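Local coordinates for protein putative sulfatase yidJ (Bacteroides fragilis, PDB 2QZU) that probably acts as an arylsulfatase, a metal-dependent hydrolase of the sulfatase family that removes sulfate groups from sulfate esters, at residues 352-357 with 385-390; 64-69 with 336-341; 95-100 with 132-137. All coordinates share one frame; numbering follows the deposited sequence.

How the contacts relate
From the N terminus, residues 64-69 come first, but contact 2 closes only when 336-341 returns beside them, across 266 intervening residues. Contact 3 is nested inside that long loop: 95-100 and 132-137 meet over a much shorter excursion, on the opposite side of the chain's centre. Contact 1 follows in series, closing the loop from 352-357 to 385-390. Contacts 1 and 2 touch, with centres about 9 Å apart; Asn65 and Asn68 meet Asp352 and Pro353 there. Together they join one end of the large mixed sheet to helix 385-390. Contact 3, centred about 26 Å from the centre of contact 2, ties together loops beside helix 76-85.

Contact 1: residues 352-357 with 385-390; sequences DPLMIA and SNEVLT
Leu354 and Glu387 mark the nearest backbone approach, CA to CA 7.7 Å, where the irregular chain of 352-357 passes alongside the helix 385-390 with no direct hydrogen bond between them. Leu354 carries much of the contact. Leu354 CG stands anti to the backbone N (chi1 -178°); beyond it both methyls meet Glu387, Leu354 CD2 lying 3.8 Å from Glu387 CB. The two side chains cross at about a right angle. Glu387 then bends at chi2 and its end leads away, which makes its aliphatic carbons the part that packs on the leucine. The next residue, Val388, offers a single methyl to two partners: Val388 CG2 is 4.2 Å from Leu354 CD2 and 4.3 Å from Ile356 CD1.

The polar link is indirect. Water 1 stands 3.0 Å from Asp352 OD2 and 2.9 Å from Glu387 O, placed to donate to either, although it has further acceptors in reach and need not serve both at once. The other carboxylate oxygen closes an Asx turn: Leu354 N donates to Asp352 OD1 at 2.9 Å, meeting it on the anti side, 16° out of the carboxylate plane. Asp352 OD2 also forms a salt bridge with Arg349 NH1, which in turn donates to Val388 O, a second tie between the acidic side chain and the helix.

This is structural packing at the border of the main sheet. Strand 349-352, outermost on this side within the chain, runs out into the loop; Leu354 and Ile356 rest on Phe66 of strand 64-66, while Val388 reaches Leu340 of strand 338-341 and Met368 of helix 361-368.

Contact 2: residues 64-69 with 336-341; sequences INFTNA and IPMILS
Ile64 pairs with Leu340, and Asn65 with Ile339, where strands 64-66 and 338-341 run antiparallel within the mixed sheet of this alkaline phosphatase-like alpha/beta fold. Ile64 and Leu340 form the hydrogen-bonded pair: Ile64 N donates to Leu340 O at 2.7 Å, nearly in line with the carbonyl, and Leu340 N returns a bond to Ile64 O at 3.0 Å. The same Ile64 O also takes a CA-H...O contact from Ile339. Phe66 N gives the next bond, to Met338 O at 2.9 Å. The reciprocal position is filled by water 2, which donates to Phe66 O at 2.8 Å and accepts from Met338 N.

Phe66 to Ala69 forms a type I turn, after which the chains meet once more. Ile336 N reaches Ala69 O at 3.1 Å, standing 40° out of the carbonyl plane, and Arg335 NH2 supplies that oxygen with another donor. The backbone of the non-hydrogen-bonded pair is served by the flanking strands, Asn65 bonding to Asp352 and Ile339 to Phe310.

Side chains close the buried interface. Asn65 lies across Ile339 on one sheet face, its ND2 near CG1. The CB atoms of Ala69 and Met338 are only 3.3 Å apart, a tight fit. Phe66 CG is anti to the carbonyl carbon (chi1 -71°), and the ring beyond it lies beside the selenomethionine Met338, with Phe66 CD2 3.6 Å from Met338 CG; over one ring face, offset toward the rim, Ile64 CG2 lies 3.8 Å above the plane.

Contact 3: residues 95-100 with 132-137; sequences TGNCNS and KWHLDA
The His134 ring meets Cys98 O at its edge, and the Asn97 side chain crosses it obliquely, the amide and ring planes 22° apart and Asn97 CG 4.0 Å from His134 CE1. Just before it in the chain, Trp133 has one indole face topped by Leu135 CD1, 3.9 Å above the plane and offset toward the rim, with Asp136 CG at the edge in plane. A chi1 of -156° puts His134 CG anti to the backbone N; from there the ring turns NE2 to Cys98 O, 3.1 Å away. The bond arrives on a carbonyl lone pair but is bent, 147° at the hydrogen. At the other ring nitrogen, ND1 bonds to Ser76 OG.

Ser76 is the predicted site of conversion to 3-oxoalanine, the catalytic aldehyde residue of sulfatases, but it is an unmodified serine here. Lys132, Trp133 and His134 form a Lys-Trp-His sequence resembling part of a sulfatase signature, consistent with a place at the active site; Lys132 NZ forms a salt bridge with Asp36.

The Cys98 side chain packs between the histidine and the backbone that follows it. Cys98 CB lies 4.0 Å from His134 CD2 and 3.4 Å from Asp136 O, while Cys98 SG packs on the next stretch of backbone, 3.7 Å from Leu135 C. Ser77 OG bonds to both Cys98 N and His134 O, and Asp136 OD1 forms a salt bridge with Arg162.

Contact 1: residues 352-357 with 385-390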
loop_
_atom_site.group_PDB
_atom_site.type_symbol
_atom_site.label_atom_id
_atom_site.label_comp_id
_atom_site.label_asym_id
_atom_site.label_seq_id
_atom_site.Cartn_x
_atom_site.Cartn_y
_atom_site.Cartn_z
ATOM N N ASP A 352 18.526 11.445 -31.624
ATOM C CA ASP A 352 17.886 11.072 -32.878
ATOM C C ASP A 352 16.385 11.295 -32.716
ATOM O O ASP A 352 15.778 10.785 -31.777
ATOM C CB ASP A 352 18.167 9.603 -33.192
ATOM C CG ASP A 352 17.921 9.263 -34.644
ATOM O OD1 ASP A 352 16.833 9.596 -35.160
ATOM O OD2 ASP A 352 18.815 8.658 -35.270
ATOM N N PRO A 353 15.771 12.067 -33.626
ATOM C CA PRO A 353 14.333 12.344 -33.554
ATOM C C PRO A 353 13.419 11.250 -34.115
ATOM O O PRO A 353 12.202 11.409 -34.124
ATOM C CB PRO A 353 14.204 13.644 -34.338
ATOM C CG PRO A 353 15.204 13.446 -35.431
ATOM C CD PRO A 353 16.405 12.878 -34.683
ATOM N N LEU A 354 14.001 10.148 -34.579
ATOM C CA LEU A 354 13.214 9.048 -35.145
ATOM C C LEU A 354 12.091 8.610 -34.200
ATOM O O LEU A 354 12.350 8.264 -33.051
ATOM C CB LEU A 354 14.120 7.847 -35.423
ATOM C CG LEU A 354 13.415 6.650 -36.069
ATOM C CD1 LEU A 354 13.047 6.992 -37.509
ATOM C CD2 LEU A 354 14.329 5.431 -36.027
HETATM N N MSE A 355 10.853 8.599 -34.689
HETATM C CA MSE A 355 9.730 8.202 -33.839
HETATM C C MSE A 355 9.557 6.686 -33.798
HETATM O O MSE A 355 8.510 6.153 -34.174
HETATM C CB MSE A 355 8.428 8.851 -34.321
HETATM C CG MSE A 355 7.360 8.893 -33.239
HETATM SE SE MSE A 355 5.588 9.223 -33.912
HETATM C CE MSE A 355 5.914 10.949 -34.743
ATOM N N ILE A 356 10.595 5.997 -33.339
ATOM C CA ILE A 356 10.560 4.548 -33.238
ATOM C C ILE A 356 9.605 4.150 -32.114
ATOM O O ILE A 356 9.482 4.855 -31.111
ATOM C CB ILE A 356 11.984 3.985 -32.963
ATOM C CG1 ILE A 356 11.938 2.463 -32.822
ATOM C CG2 ILE A 356 12.571 4.618 -31.710
ATOM C CD1 ILE A 356 13.313 1.819 -32.824
ATOM N N ALA A 357 8.911 3.031 -32.293
ATOM C CA ALA A 357 7.975 2.566 -31.280
ATOM C C ALA A 357 8.458 1.277 -30.643
ATOM O O ALA A 357 9.208 0.507 -31.247
ATOM C CB ALA A 357 6.594 2.347 -31.895
ATOM N N SER A 385 15.565 -0.544 -39.139
ATOM C CA SER A 385 16.976 -0.891 -39.005
ATOM C C SER A 385 17.939 0.083 -39.686
ATOM O O SER A 385 18.964 0.457 -39.109
ATOM C CB SER A 385 17.214 -2.313 -39.529
ATOM O OG SER A 385 16.759 -2.450 -40.861
ATOM N N ASN A 386 17.617 0.495 -40.909
ATOM C CA ASN A 386 18.486 1.418 -41.630
ATOM C C ASN A 386 18.552 2.768 -40.927
ATOM O O ASN A 386 19.632 3.346 -40.762
ATOM C CB ASN A 386 17.998 1.603 -43.068
ATOM C CG ASN A 386 18.921 2.488 -43.878
ATOM O OD1 ASN A 386 18.599 3.638 -44.178
ATOM N ND2 ASN A 386 20.091 1.960 -44.219
ATOM N N GLU A 387 17.387 3.267 -40.520
ATOM C CA GLU A 387 17.290 4.539 -39.817
ATOM C C GLU A 387 18.101 4.495 -38.519
ATOM O O GLU A 387 18.833 5.430 -38.202
ATOM C CB GLU A 387 15.826 4.853 -39.488
ATOM C CG GLU A 387 14.930 5.222 -40.672
ATOM C CD GLU A 387 14.657 4.067 -41.623
ATOM O OE1 GLU A 387 14.670 2.897 -41.187
ATOM O OE2 GLU A 387 14.403 4.338 -42.817
ATOM N N VAL A 388 17.966 3.408 -37.767
ATOM C CA VAL A 388 18.690 3.271 -36.512
ATOM C C VAL A 388 20.204 3.210 -36.729
ATOM O O VAL A 388 20.963 3.898 -36.050
ATOM C CB VAL A 388 18.237 2.003 -35.744
ATOM C CG1 VAL A 388 19.121 1.781 -34.530
ATOM C CG2 VAL A 388 16.783 2.157 -35.309
ATOM N N LEU A 389 20.632 2.400 -37.692
ATOM C CA LEU A 389 22.055 2.244 -37.979
ATOM C C LEU A 389 22.742 3.490 -38.534
ATOM O O LEU A 389 23.819 3.870 -38.073
ATOM C CB LEU A 389 22.264 1.089 -38.963
ATOM C CG LEU A 389 21.970 -0.335 -38.484
ATOM C CD1 LEU A 389 22.013 -1.281 -39.679
ATOM C CD2 LEU A 389 22.988 -0.755 -37.431
ATOM N N THR A 390 22.115 4.127 -39.515
ATOM C CA THR A 390 22.702 5.299 -40.158
ATOM C C THR A 390 22.316 6.640 -39.558
ATOM O O THR A 390 23.075 7.606 -39.645
ATOM C CB THR A 390 22.335 5.343 -41.653
ATOM O OG1 THR A 390 20.916 5.494 -41.790
ATOM C CG2 THR A 390 22.772 4.062 -42.351
HETATM O O HOH W 1 17.240 7.766 -37.691
#

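Contact 2: residues 64-69 with 336-341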
loop_
_atom_site.group_PDB
_atom_site.type_symbol
_atom_site.label_atom_id
_atom_site.label_comp_id
_atom_site.label_asym_id
_atom_site.label_seq_id
_atom_site.Cartn_x
_atom_site.Cartn_y
_atom_site.Cartn_z
ATOM N N ILE A 64 22.980 5.678 -29.078
ATOM C CA ILE A 64 21.957 6.607 -29.549
ATOM C C ILE A 64 20.833 6.760 -28.532
ATOM O O ILE A 64 20.411 5.790 -27.902
ATOM C CB ILE A 64 21.315 6.110 -30.855
ATOM C CG1 ILE A 64 22.394 5.695 -31.852
ATOM C CG2 ILE A 64 20.435 7.207 -31.445
ATOM C CD1 ILE A 64 21.875 4.774 -32.942
ATOM N N ASN A 65 20.341 7.985 -28.398
ATOM C CA ASN A 65 19.251 8.278 -27.483
ATOM C C ASN A 65 18.078 8.743 -28.344
ATOM O O ASN A 65 18.113 9.836 -28.910
ATOM C CB ASN A 65 19.671 9.383 -26.505
ATOM C CG ASN A 65 18.669 9.592 -25.383
ATOM O OD1 ASN A 65 18.802 10.517 -24.583
ATOM N ND2 ASN A 65 17.662 8.730 -25.316
ATOM N N PHE A 66 17.053 7.903 -28.464
ATOM C CA PHE A 66 15.875 8.243 -29.256
ATOM C C PHE A 66 14.898 9.020 -28.384
ATOM O O PHE A 66 14.082 8.437 -27.668
ATOM C CB PHE A 66 15.231 6.966 -29.805
ATOM C CG PHE A 66 16.039 6.303 -30.887
ATOM C CD1 PHE A 66 16.118 6.871 -32.158
ATOM C CD2 PHE A 66 16.726 5.116 -30.638
ATOM C CE1 PHE A 66 16.873 6.265 -33.171
ATOM C CE2 PHE A 66 17.485 4.503 -31.643
ATOM C CZ PHE A 66 17.555 5.078 -32.910
ATOM N N THR A 67 14.988 10.345 -28.459
ATOM C CA THR A 67 14.164 11.235 -27.648
ATOM C C THR A 67 12.690 11.410 -28.020
ATOM O O THR A 67 11.973 12.137 -27.331
ATOM C CB THR A 67 14.813 12.629 -27.554
ATOM O OG1 THR A 67 15.063 13.125 -28.871
ATOM C CG2 THR A 67 16.128 12.552 -26.783
ATOM N N ASN A 68 12.241 10.766 -29.096
ATOM C CA ASN A 68 10.831 10.844 -29.498
ATOM C C ASN A 68 10.179 9.459 -29.533
ATOM O O ASN A 68 9.108 9.294 -30.117
ATOM C CB ASN A 68 10.668 11.479 -30.889
ATOM C CG ASN A 68 11.030 12.951 -30.917
ATOM O OD1 ASN A 68 10.734 13.696 -29.986
ATOM N ND2 ASN A 68 11.654 13.381 -32.007
ATOM N N ALA A 69 10.817 8.469 -28.916
ATOM C CA ALA A 69 10.280 7.100 -28.911
ATOM C C ALA A 69 8.959 6.980 -28.156
ATOM O O ALA A 69 8.770 7.621 -27.126
ATOM C CB ALA A 69 11.300 6.142 -28.309
ATOM N N ILE A 336 8.387 6.898 -24.133
ATOM C CA ILE A 336 9.221 5.941 -23.424
ATOM C C ILE A 336 10.693 6.145 -23.746
ATOM O O ILE A 336 11.047 6.728 -24.779
ATOM C CB ILE A 336 8.871 4.477 -23.808
ATOM C CG1 ILE A 336 9.012 4.288 -25.324
ATOM C CG2 ILE A 336 7.466 4.139 -23.357
ATOM C CD1 ILE A 336 8.914 2.833 -25.788
ATOM N N PRO A 337 11.576 5.700 -22.841
ATOM C CA PRO A 337 13.005 5.849 -23.101
ATOM C C PRO A 337 13.347 4.837 -24.185
ATOM O O PRO A 337 12.652 3.828 -24.347
ATOM C CB PRO A 337 13.639 5.496 -21.762
ATOM C CG PRO A 337 12.692 4.486 -21.200
ATOM C CD PRO A 337 11.345 5.112 -21.511
HETATM N N MSE A 338 14.407 5.108 -24.928
HETATM C CA MSE A 338 14.835 4.221 -25.996
HETATM C C MSE A 338 16.286 4.556 -26.283
HETATM O O MSE A 338 16.587 5.440 -27.087
HETATM C CB MSE A 338 13.972 4.455 -27.242
HETATM C CG MSE A 338 14.312 3.604 -28.447
HETATM SE SE MSE A 338 13.787 1.755 -28.262
HETATM C CE MSE A 338 11.850 1.951 -28.415
ATOM N N ILE A 339 17.177 3.861 -25.586
ATOM C CA ILE A 339 18.614 4.044 -25.729
ATOM C C ILE A 339 19.183 2.758 -26.312
ATOM O O ILE A 339 18.878 1.664 -25.834
ATOM C CB ILE A 339 19.279 4.310 -24.360
ATOM C CG1 ILE A 339 18.700 5.579 -23.735
ATOM C CG2 ILE A 339 20.790 4.451 -24.529
ATOM C CD1 ILE A 339 19.184 5.837 -22.328
ATOM N N LEU A 340 20.009 2.886 -27.342
ATOM C CA LEU A 340 20.592 1.717 -27.980
ATOM C C LEU A 340 22.077 1.925 -28.258
ATOM O O LEU A 340 22.500 3.004 -28.680
ATOM C CB LEU A 340 19.841 1.421 -29.283
ATOM C CG LEU A 340 20.088 0.111 -30.038
ATOM C CD1 LEU A 340 18.912 -0.152 -30.962
ATOM C CD2 LEU A 340 21.389 0.183 -30.826
ATOM N N SER A 341 22.867 0.890 -28.001
ATOM C CA SER A 341 24.295 0.957 -28.253
ATOM C C SER A 341 24.751 -0.315 -28.951
ATOM O O SER A 341 24.193 -1.390 -28.744
ATOM C CB SER A 341 25.077 1.135 -26.945
ATOM O OG SER A 341 24.995 -0.021 -26.130
HETATM O O HOH W 2 15.164 7.840 -25.122
#

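Contact 3: residues 95-100 with 132-137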
loop_
_atom_site.group_PDB
_atom_site.type_symbol
_atom_site.label_atom_id
_atom_site.label_comp_id
_atom_site.label_asym_id
_atom_site.label_seq_id
_atom_site.Cartn_x
_atom_site.Cartn_y
_atom_site.Cartn_z
ATOM N N THR A 95 -5.211 -7.658 -26.178
ATOM C CA THR A 95 -5.968 -6.412 -26.223
ATOM C C THR A 95 -6.129 -5.671 -24.902
ATOM O O THR A 95 -6.622 -4.541 -24.878
ATOM C CB THR A 95 -7.356 -6.684 -26.794
ATOM O OG1 THR A 95 -7.986 -7.707 -26.016
ATOM C CG2 THR A 95 -7.254 -7.155 -28.240
ATOM N N GLY A 96 -5.728 -6.312 -23.812
ATOM C CA GLY A 96 -5.816 -5.700 -22.499
ATOM C C GLY A 96 -4.798 -6.392 -21.615
ATOM O O GLY A 96 -4.046 -7.234 -22.103
ATOM N N ASN A 97 -4.748 -6.040 -20.334
ATOM C CA ASN A 97 -3.809 -6.687 -19.420
ATOM C C ASN A 97 -4.227 -8.129 -19.212
ATOM O O ASN A 97 -5.416 -8.455 -19.260
ATOM C CB ASN A 97 -3.805 -6.003 -18.047
ATOM C CG ASN A 97 -2.921 -4.773 -18.002
ATOM O OD1 ASN A 97 -3.278 -3.768 -17.388
ATOM N ND2 ASN A 97 -1.762 -4.850 -18.640
ATOM N N CYS A 98 -3.248 -8.993 -18.977
ATOM C CA CYS A 98 -3.551 -10.383 -18.710
ATOM C C CYS A 98 -3.950 -10.447 -17.244
ATOM O O CYS A 98 -3.237 -9.948 -16.372
ATOM C CB CYS A 98 -2.328 -11.271 -18.959
ATOM S SG CYS A 98 -1.809 -11.328 -20.691
ATOM N N ASN A 99 -5.120 -11.020 -16.994
ATOM C CA ASN A 99 -5.654 -11.203 -15.652
ATOM C C ASN A 99 -6.889 -12.078 -15.820
ATOM O O ASN A 99 -7.297 -12.367 -16.948
ATOM C CB ASN A 99 -6.009 -9.859 -14.982
ATOM C CG ASN A 99 -7.019 -9.042 -15.778
ATOM O OD1 ASN A 99 -8.037 -9.556 -16.227
ATOM N ND2 ASN A 99 -6.739 -7.750 -15.940
ATOM N N SER A 100 -7.486 -12.504 -14.715
ATOM C CA SER A 100 -8.653 -13.375 -14.799
ATOM C C SER A 100 -9.889 -12.745 -15.439
ATOM O O SER A 100 -10.788 -13.459 -15.879
ATOM C CB SER A 100 -9.000 -13.924 -13.412
ATOM O OG SER A 100 -9.273 -12.884 -12.499
ATOM N N LYS A 132 9.767 -9.637 -15.363
ATOM C CA LYS A 132 8.336 -9.624 -15.645
ATOM C C LYS A 132 8.007 -9.997 -17.088
ATOM O O LYS A 132 8.556 -9.424 -18.028
ATOM C CB LYS A 132 7.784 -8.230 -15.326
ATOM C CG LYS A 132 6.307 -8.047 -15.596
ATOM C CD LYS A 132 5.883 -6.628 -15.251
ATOM C CE LYS A 132 4.437 -6.384 -15.646
ATOM N NZ LYS A 132 4.036 -4.973 -15.394
ATOM N N TRP A 133 7.099 -10.958 -17.246
ATOM C CA TRP A 133 6.665 -11.451 -18.558
ATOM C C TRP A 133 5.281 -10.879 -18.888
ATOM O O TRP A 133 5.070 -10.276 -19.944
ATOM C CB TRP A 133 6.615 -12.986 -18.507
ATOM C CG TRP A 133 6.127 -13.686 -19.743
ATOM C CD1 TRP A 133 5.060 -14.537 -19.833
ATOM C CD2 TRP A 133 6.731 -13.661 -21.043
ATOM N NE1 TRP A 133 4.968 -15.049 -21.108
ATOM C CE2 TRP A 133 5.982 -14.528 -21.871
ATOM C CE3 TRP A 133 7.837 -12.993 -21.589
ATOM C CZ2 TRP A 133 6.301 -14.747 -23.218
ATOM C CZ3 TRP A 133 8.158 -13.210 -22.935
ATOM C CH2 TRP A 133 7.388 -14.081 -23.730
ATOM N N HIS A 134 4.347 -11.081 -17.961
ATOM C CA HIS A 134 2.966 -10.607 -18.054
ATOM C C HIS A 134 2.274 -10.858 -19.397
ATOM O O HIS A 134 1.637 -9.960 -19.944
ATOM C CB HIS A 134 2.895 -9.108 -17.728
ATOM C CG HIS A 134 1.547 -8.661 -17.247
ATOM N ND1 HIS A 134 1.204 -7.329 -17.123
ATOM C CD2 HIS A 134 0.462 -9.364 -16.847
ATOM C CE1 HIS A 134 -0.031 -7.236 -16.668
ATOM N NE2 HIS A 134 -0.507 -8.458 -16.491
ATOM N N LEU A 135 2.399 -12.073 -19.924
ATOM C CA LEU A 135 1.758 -12.400 -21.192
ATOM C C LEU A 135 0.955 -13.703 -21.137
ATOM O O LEU A 135 0.566 -14.246 -22.173
ATOM C CB LEU A 135 2.806 -12.463 -22.311
ATOM C CG LEU A 135 3.253 -11.091 -22.834
ATOM C CD1 LEU A 135 4.493 -11.249 -23.703
ATOM C CD2 LEU A 135 2.108 -10.445 -23.622
ATOM N N ASP A 136 0.700 -14.194 -19.926
ATOM C CA ASP A 136 -0.081 -15.421 -19.738
ATOM C C ASP A 136 -1.367 -15.147 -18.950
ATOM O O ASP A 136 -1.353 -14.422 -17.956
ATOM C CB ASP A 136 0.744 -16.479 -18.995
ATOM C CG ASP A 136 1.987 -16.895 -19.759
ATOM O OD1 ASP A 136 1.868 -17.274 -20.943
ATOM O OD2 ASP A 136 3.084 -16.846 -19.171
ATOM N N ALA A 137 -2.473 -15.735 -19.399
ATOM C CA ALA A 137 -3.764 -15.571 -18.728
ATOM C C ALA A 137 -3.845 -16.484 -17.501
ATOM O O ALA A 137 -3.618 -17.690 -17.596
ATOM C CB ALA A 137 -4.901 -15.900 -19.698
#